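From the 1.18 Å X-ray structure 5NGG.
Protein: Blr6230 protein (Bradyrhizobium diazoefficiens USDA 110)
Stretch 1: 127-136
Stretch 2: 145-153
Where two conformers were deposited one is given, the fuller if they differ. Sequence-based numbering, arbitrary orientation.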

# COMPACT_ATOMS: atom_id res chain seq x y z
N ASP A 127 -11.53 3.76 5.84
CA ASP A 127 -10.38 3.52 6.72
C ASP A 127 -10.15 4.62 7.76
O ASP A 127 -9.31 4.46 8.66
CB ASP A 127 -9.09 3.25 5.94
CG ASP A 127 -8.89 1.77 5.56
OD1 ASP A 127 -9.75 0.92 5.86
OD2 ASP A 127 -7.85 1.47 4.93
N LYS A 128 -10.85 5.74 7.64
CA LYS A 128 -10.66 6.84 8.57
C LYS A 128 -10.80 6.40 10.06
O LYS A 128 -9.95 6.77 10.89
CB LYS A 128 -11.59 8.00 8.23
CG LYS A 128 -11.47 9.20 9.15
CD LYS A 128 -12.28 10.39 8.65
CE LYS A 128 -12.32 11.55 9.64
NZ LYS A 128 -13.23 12.63 9.18
N PRO A 129 -11.81 5.59 10.41
CA PRO A 129 -11.89 5.21 11.83
C PRO A 129 -10.71 4.38 12.32
O PRO A 129 -10.31 4.48 13.48
CB PRO A 129 -13.19 4.39 11.93
CG PRO A 129 -13.97 4.75 10.72
CD PRO A 129 -13.00 5.16 9.65
N LEU A 130 -10.15 3.57 11.41
CA LEU A 130 -8.98 2.73 11.73
C LEU A 130 -7.75 3.60 11.97
O LEU A 130 -7.00 3.42 12.93
CB LEU A 130 -8.69 1.74 10.60
CG LEU A 130 -9.53 0.47 10.47
CD1 LEU A 130 -11.01 0.75 10.31
CD2 LEU A 130 -9.01 -0.34 9.29
N LEU A 131 -7.51 4.55 11.06
CA LEU A 131 -6.38 5.47 11.19
C LEU A 131 -6.49 6.31 12.45
O LEU A 131 -5.50 6.51 13.16
CB LEU A 131 -6.30 6.37 9.95
CG LEU A 131 -5.88 5.62 8.69
CD1 LEU A 131 -6.24 6.42 7.44
CD2 LEU A 131 -4.40 5.33 8.71
N GLU A 132 -7.69 6.83 12.69
CA GLU A 132 -7.91 7.74 13.81
C GLU A 132 -7.94 7.02 15.14
O GLU A 132 -7.74 7.65 16.18
CB GLU A 132 -9.13 8.61 13.55
CG GLU A 132 -8.92 9.50 12.33
CD GLU A 132 -9.77 10.75 12.24
OE1 GLU A 132 -10.77 10.87 12.96
OE2 GLU A 132 -9.43 11.57 11.37
N GLY A 133 -8.19 5.72 15.14
CA GLY A 133 -8.17 4.92 16.36
C GLY A 133 -6.88 4.16 16.60
O GLY A 133 -6.60 3.77 17.72
N GLY A 134 -6.11 3.90 15.55
CA GLY A 134 -4.86 3.14 15.68
C GLY A 134 -5.05 1.67 16.03
O GLY A 134 -4.25 1.12 16.79
N TYR A 135 -6.08 1.03 15.46
CA TYR A 135 -6.43 -0.35 15.80
C TYR A 135 -6.73 -1.17 14.55
O TYR A 135 -7.01 -0.62 13.48
CB TYR A 135 -7.64 -0.41 16.79
CG TYR A 135 -8.93 0.14 16.16
CD1 TYR A 135 -9.72 -0.66 15.33
CD2 TYR A 135 -9.33 1.44 16.37
CE1 TYR A 135 -10.88 -0.16 14.75
CE2 TYR A 135 -10.49 1.94 15.80
CZ TYR A 135 -11.26 1.15 14.98
OH TYR A 135 -12.42 1.66 14.41
N TYR A 136 -6.70 -2.50 14.71
CA TYR A 136 -7.02 -3.46 13.64
C TYR A 136 -8.51 -3.76 13.67
O TYR A 136 -9.03 -4.15 14.73
CB TYR A 136 -6.19 -4.75 13.82
CG TYR A 136 -6.18 -5.58 12.57
CD1 TYR A 136 -7.26 -6.42 12.22
CD2 TYR A 136 -5.14 -5.49 11.66
CE1 TYR A 136 -7.27 -7.13 11.04
CE2 TYR A 136 -5.15 -6.21 10.47
CZ TYR A 136 -6.21 -7.02 10.15
OH TYR A 136 -6.19 -7.70 8.96
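Stretch 2, residues 145-153: LAFPAVKVD

Stretch 2 has no regular helix or strand; it is an extended segment that runs antiparallel to stretch 1, as the register of nearest CA atoms demonstrates: Tyr136 CA to Leu145 CA 6.0 Å, Tyr135 CA to Ala146 CA 4.7 Å, Gly134 CA to Ala149 CA 4.3 Å, and Lys128 CA to Val152 CA 6.4 Å. The chain thus passes the end of the helix that closes at Gly133 and continues back along its side. From Ala146 to Val152 phi lies between -64° and -149° and psi between 123° and 166°, so the backbone stays stretched out.

Three near-linear hydrogen bonds fix the position. Phe147 N donates to Gly134 O (3.1 Å, 160°), Val150 N to Leu131 O (3.0 Å, 170°), and Val152 N to Glu132 OE2 (2.9 Å, 177°). The last explains how Glu132 can belong to the contact although its CA-to-CB bond points away: with chi1 m (-63°) and chi2 t (-158°), the carboxylate comes back to the backbone of stretch 2. Water 3 supports this arrangement, donating both to Glu132 OE2 (2.7 Å) and to Val152 O (2.9 Å).

Phe147 takes chi1 p (59°) and chi2 90°. Its CA-to-CB bond is sideways, but the ring end comes nearer, and CZ reaches 3.3 Å from Leu130 O. One ring face covers Gly134: Gly134 CA is 3.7 Å from the ring centroid and 11° off the normal, a CH-pi contact. Gly134 also has positive phi (69°), which by itself favours glycine, and an ideal CB there would lie 2.3 Å from Phe147 O, a clash. The absent side chain therefore suits both the turn out of the helix and the close approach of stretch 2.

Leu131, m then t (-69°, 162°), presents its side chain to several partners: CD1 lies 3.6 Å from Val152 CG2, CB 4.2 Å from Val150 CG1, and CD2 4.4 Å from Phe147 CE1. Val152, chi1 t (173°), points toward stretch 1, and its CG2 also meets Lys128 CG at 4.0 Å. All four chi angles of Lys128 are t, and this fully extended chain carries its ammonium to water 1, which accepts from Lys128 NZ (2.9 Å) and donates to Val152 O (3.1 Å).

At the other end Tyr136, chi1 t (-164°), and Leu145, chi1 m (-58°), point toward each other's stretch, bringing Tyr136 CB within 3.8 Å of Leu145 CB.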

# COMPACT_ATOMS: atom_id res chain seq x y z
N LEU A 145 -1.15 -5.22 17.04
CA LEU A 145 -1.57 -4.68 15.74
C LEU A 145 -1.94 -3.19 15.81
O LEU A 145 -2.36 -2.60 14.82
CB LEU A 145 -2.72 -5.52 15.19
CG LEU A 145 -2.45 -7.02 14.99
CD1 LEU A 145 -3.71 -7.73 14.56
CD2 LEU A 145 -1.33 -7.24 13.96
N ALA A 146 -1.73 -2.58 16.96
CA ALA A 146 -1.99 -1.16 17.12
C ALA A 146 -0.88 -0.32 16.51
O ALA A 146 0.24 -0.77 16.27
CB ALA A 146 -2.14 -0.84 18.60
N PHE A 147 -1.21 0.94 16.26
CA PHE A 147 -0.23 1.91 15.75
C PHE A 147 -0.57 3.30 16.25
O PHE A 147 -1.69 3.52 16.69
CB PHE A 147 -0.15 1.86 14.22
CG PHE A 147 -1.45 2.14 13.52
CD1 PHE A 147 -1.82 3.44 13.16
CD2 PHE A 147 -2.30 1.09 13.19
CE1 PHE A 147 -3.01 3.68 12.50
CE2 PHE A 147 -3.48 1.32 12.51
CZ PHE A 147 -3.84 2.62 12.17
N PRO A 148 0.35 4.26 16.14
CA PRO A 148 0.02 5.61 16.65
C PRO A 148 -1.08 6.28 15.84
O PRO A 148 -0.97 6.41 14.63
CB PRO A 148 1.36 6.36 16.56
CG PRO A 148 2.40 5.28 16.58
CD PRO A 148 1.78 4.16 15.79
N ALA A 149 -2.15 6.66 16.52
CA ALA A 149 -3.35 7.20 15.86
C ALA A 149 -3.01 8.51 15.16
O ALA A 149 -2.21 9.31 15.63
CB ALA A 149 -4.48 7.38 16.87
N VAL A 150 -3.66 8.71 14.02
CA VAL A 150 -3.39 9.88 13.19
C VAL A 150 -4.69 10.40 12.58
O VAL A 150 -5.54 9.59 12.14
CB VAL A 150 -2.33 9.49 12.10
CG1 VAL A 150 -2.81 8.36 11.19
CG2 VAL A 150 -1.84 10.70 11.33
N LYS A 151 -4.82 11.72 12.52
CA LYS A 151 -6.00 12.35 11.94
C LYS A 151 -5.92 12.38 10.41
O LYS A 151 -4.86 12.64 9.83
CB LYS A 151 -6.19 13.75 12.50
CG LYS A 151 -6.47 13.70 13.99
CD LYS A 151 -6.85 15.05 14.57
CE LYS A 151 -7.51 14.87 15.92
NZ LYS A 151 -8.94 14.46 15.81
N VAL A 152 -7.06 12.12 9.78
CA VAL A 152 -7.17 12.15 8.34
C VAL A 152 -7.63 13.55 7.95
O VAL A 152 -8.68 14.03 8.40
CB VAL A 152 -8.15 11.07 7.84
CG1 VAL A 152 -8.40 11.21 6.34
CG2 VAL A 152 -7.63 9.68 8.18
N ASP A 153 -6.87 14.21 7.08
CA ASP A 153 -7.21 15.55 6.61
C ASP A 153 -8.17 15.56 5.43
O ASP A 153 -8.95 16.51 5.28
CB ASP A 153 -5.94 16.32 6.29
CG ASP A 153 -5.06 16.47 7.50
OD1 ASP A 153 -5.40 17.29 8.36
OD2 ASP A 153 -4.05 15.74 7.61
O HOH W 1 -11.44 13.58 7.04
O HOH W 2 -9.34 11.62 15.39
O HOH W 3 -10.03 14.20 11.00